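Local coordinates for glutathione S-transferase (Burkholderia glumae, PDB 4ISD) that binds glutathione and, as a glutathione transferase homologue, probably catalyses its conjugation to electrophilic substrates, at the interface of chains A and B. Coordinates in Å, arbitrary orientation; residue numbers count along the deposited sequence, not the author numbering. Chains: chain A/B, Glutathione S-transferase.

The interface of chains A and B. Residues chain A 58, 60, 73, 75; chain B 106, 109-110, 113.
The hydroxyl OG of B:Ser113, at the C-terminal end of helix 98-113, sits between two polar groups: it accepts from the guanidinium NH1 of A:Arg60 at 2.8 Å and donates to the carbonyl O of B:Ala109, one turn back in its own helix, also at 2.8 Å. A chi1 of 73° turns OG back toward that carbonyl while leaving it facing A:Arg60. NH2 of A:Arg60 reaches the backbone O of B:Ser113 at 2.9 Å, from above the carbonyl plane, 37° out of it. The guanidinium thus grips B:Ser113 with its NH1/NH2 end, one nitrogen to each oxygen. NH1 also makes a nearly straight hydrogen bond (2.8 Å, 169° at H), also a salt bridge, to the syn lone pair of OE2 of A:Glu73; together these bonds probably limit guanidinium rotation. The A:Glu73 side chain crosses that of B:Trp110 at about a right angle and lies over the helix backbone, OE1 3.4 Å from CB of B:Ala109 and CG 3.5 Å from the backbone O of B:Gln106. Beside it, the methyl CG2 of A:Thr58 makes a CH-pi contact with one face of the B:Trp110 indole, offset toward the rim, 3.4 Å from the five-membered ring's centroid. OG1 of A:Thr58 accepts a longer bond from the backbone N of A:Arg60 (3.3 Å), which may help orient A:Thr58. A:Arg60 and A:Glu73 also line the glutathione pocket, which this two-fold interface may help shape if the protein works as a dimer, like many glutathione transferases.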
ATOM      1  N   THR A  58      -5.822   4.416 -11.950  1.00 46.20           N
ATOM      2  CA  THR A  58      -5.858   2.968 -11.744  1.00 44.97           C
ATOM      3  C   THR A  58      -7.146   2.294 -12.223  1.00 48.57           C
ATOM      4  O   THR A  58      -7.198   1.068 -12.355  1.00 50.08           O
ATOM      5  CB  THR A  58      -5.730   2.651 -10.262  1.00 41.72           C
ATOM      6  OG1 THR A  58      -6.916   3.096  -9.582  1.00 43.53           O
ATOM      7  CG2 THR A  58      -4.534   3.364  -9.686  1.00 37.35           C
ATOM      8  N   ARG A  60      -9.857   2.005 -10.496  1.00 40.65           N
ATOM      9  CA  ARG A  60     -10.507   1.321  -9.399  1.00 43.38           C
ATOM     10  C   ARG A  60     -11.125   2.339  -8.433  1.00 49.53           C
ATOM     11  O   ARG A  60     -10.703   3.503  -8.373  1.00 49.67           O
ATOM     12  CB  ARG A  60      -9.512   0.412  -8.685  1.00 39.78           C
ATOM     13  CG  ARG A  60      -8.857  -0.600  -9.620  1.00 42.31           C
ATOM     14  CD  ARG A  60      -8.228  -1.746  -8.844  1.00 42.12           C
ATOM     15  NE  ARG A  60      -7.153  -1.282  -7.973  1.00 41.59           N
ATOM     16  CZ  ARG A  60      -6.341  -2.099  -7.312  1.00 41.02           C
ATOM     17  NH1 ARG A  60      -5.368  -1.611  -6.540  1.00 33.30           N
ATOM     18  NH2 ARG A  60      -6.503  -3.410  -7.437  1.00 44.82           N
ATOM     19  N   GLU A  73      -6.378   4.753  -4.731  1.00 28.78           N
ATOM     20  CA  GLU A  73      -5.757   3.949  -3.664  1.00 30.75           C
ATOM     21  C   GLU A  73      -6.075   4.509  -2.272  1.00 42.73           C
ATOM     22  O   GLU A  73      -5.508   5.538  -1.847  1.00 35.39           O
ATOM     23  CB  GLU A  73      -4.241   3.787  -3.842  1.00 31.90           C
ATOM     24  CG  GLU A  73      -3.827   3.033  -5.099  1.00 41.47           C
ATOM     25  CD  GLU A  73      -4.231   1.573  -5.048  1.00 43.41           C
ATOM     26  OE1 GLU A  73      -3.891   0.925  -4.038  1.00 41.12           O
ATOM     27  OE2 GLU A  73      -4.897   1.084  -6.001  1.00 44.89           O
ATOM     28  N   SER A  75      -5.445   3.740   0.851  1.00 26.88           N
ATOM     29  CA  SER A  75      -4.390   4.031   1.820  1.00 34.19           C
ATOM     30  C   SER A  75      -3.703   5.371   1.494  1.00 40.13           C
ATOM     31  O   SER A  75      -3.466   6.181   2.391  1.00 43.22           O
ATOM     32  CB  SER A  75      -3.371   2.877   1.932  1.00 42.13           C
ATOM     33  OG  SER A  75      -2.501   2.786   0.808  1.00 41.18           O
TER
ATOM     34  N   GLN B 106       0.176   6.453  -4.195  1.00 36.68           N
ATOM     35  CA  GLN B 106      -0.785   5.769  -5.051  1.00 34.42           C
ATOM     36  C   GLN B 106      -0.062   4.756  -5.944  1.00 34.90           C
ATOM     37  O   GLN B 106      -0.460   3.583  -6.032  1.00 36.77           O
ATOM     38  CB  GLN B 106      -1.558   6.777  -5.896  1.00 27.53           C
ATOM     39  CG  GLN B 106      -2.101   6.205  -7.185  1.00 27.41           C
ATOM     40  CD  GLN B 106      -2.934   7.216  -7.943  1.00 42.55           C
ATOM     41  OE1 GLN B 106      -4.150   7.294  -7.762  1.00 47.97           O
ATOM     42  NE2 GLN B 106      -2.283   8.004  -8.797  1.00 52.62           N
ATOM     43  N   ALA B 109       1.209   1.714  -3.939  1.00 23.12           N
ATOM     44  CA  ALA B 109       0.120   0.841  -3.532  1.00 27.05           C
ATOM     45  C   ALA B 109      -0.579   0.188  -4.730  1.00 29.02           C
ATOM     46  O   ALA B 109      -1.063  -0.960  -4.640  1.00 26.73           O
ATOM     47  CB  ALA B 109      -0.877   1.588  -2.648  1.00 19.97           C
ATOM     48  N   TRP B 110      -0.637   0.901  -5.854  1.00 29.84           N
ATOM     49  CA  TRP B 110      -1.265   0.323  -7.044  1.00 26.31           C
ATOM     50  C   TRP B 110      -0.463  -0.888  -7.480  1.00 26.82           C
ATOM     51  O   TRP B 110      -1.007  -1.985  -7.656  1.00 31.74           O
ATOM     52  CB  TRP B 110      -1.336   1.334  -8.171  1.00 32.41           C
ATOM     53  CG  TRP B 110      -2.128   0.876  -9.359  1.00 38.18           C
ATOM     54  CD1 TRP B 110      -3.133  -0.046  -9.375  1.00 39.57           C
ATOM     55  CD2 TRP B 110      -1.976   1.332 -10.708  1.00 36.41           C
ATOM     56  NE1 TRP B 110      -3.615  -0.195 -10.653  1.00 42.43           N
ATOM     57  CE2 TRP B 110      -2.924   0.644 -11.490  1.00 40.47           C
ATOM     58  CE3 TRP B 110      -1.141   2.265 -11.327  1.00 37.66           C
ATOM     59  CZ2 TRP B 110      -3.053   0.854 -12.863  1.00 44.57           C
ATOM     60  CZ3 TRP B 110      -1.263   2.469 -12.691  1.00 43.77           C
ATOM     61  CH2 TRP B 110      -2.208   1.764 -13.445  1.00 46.71           C
ATOM     62  N   SER B 113      -0.834  -4.094  -5.415  1.00 36.12           N
ATOM     63  CA  SER B 113      -2.158  -4.677  -5.216  1.00 36.48           C
ATOM     64  C   SER B 113      -2.977  -4.755  -6.506  1.00 41.88           C
ATOM     65  O   SER B 113      -4.199  -4.902  -6.457  1.00 40.65           O
ATOM     66  CB  SER B 113      -2.941  -3.838  -4.220  1.00 31.59           C
ATOM     67  OG  SER B 113      -3.348  -2.620  -4.835  1.00 31.07           O
TER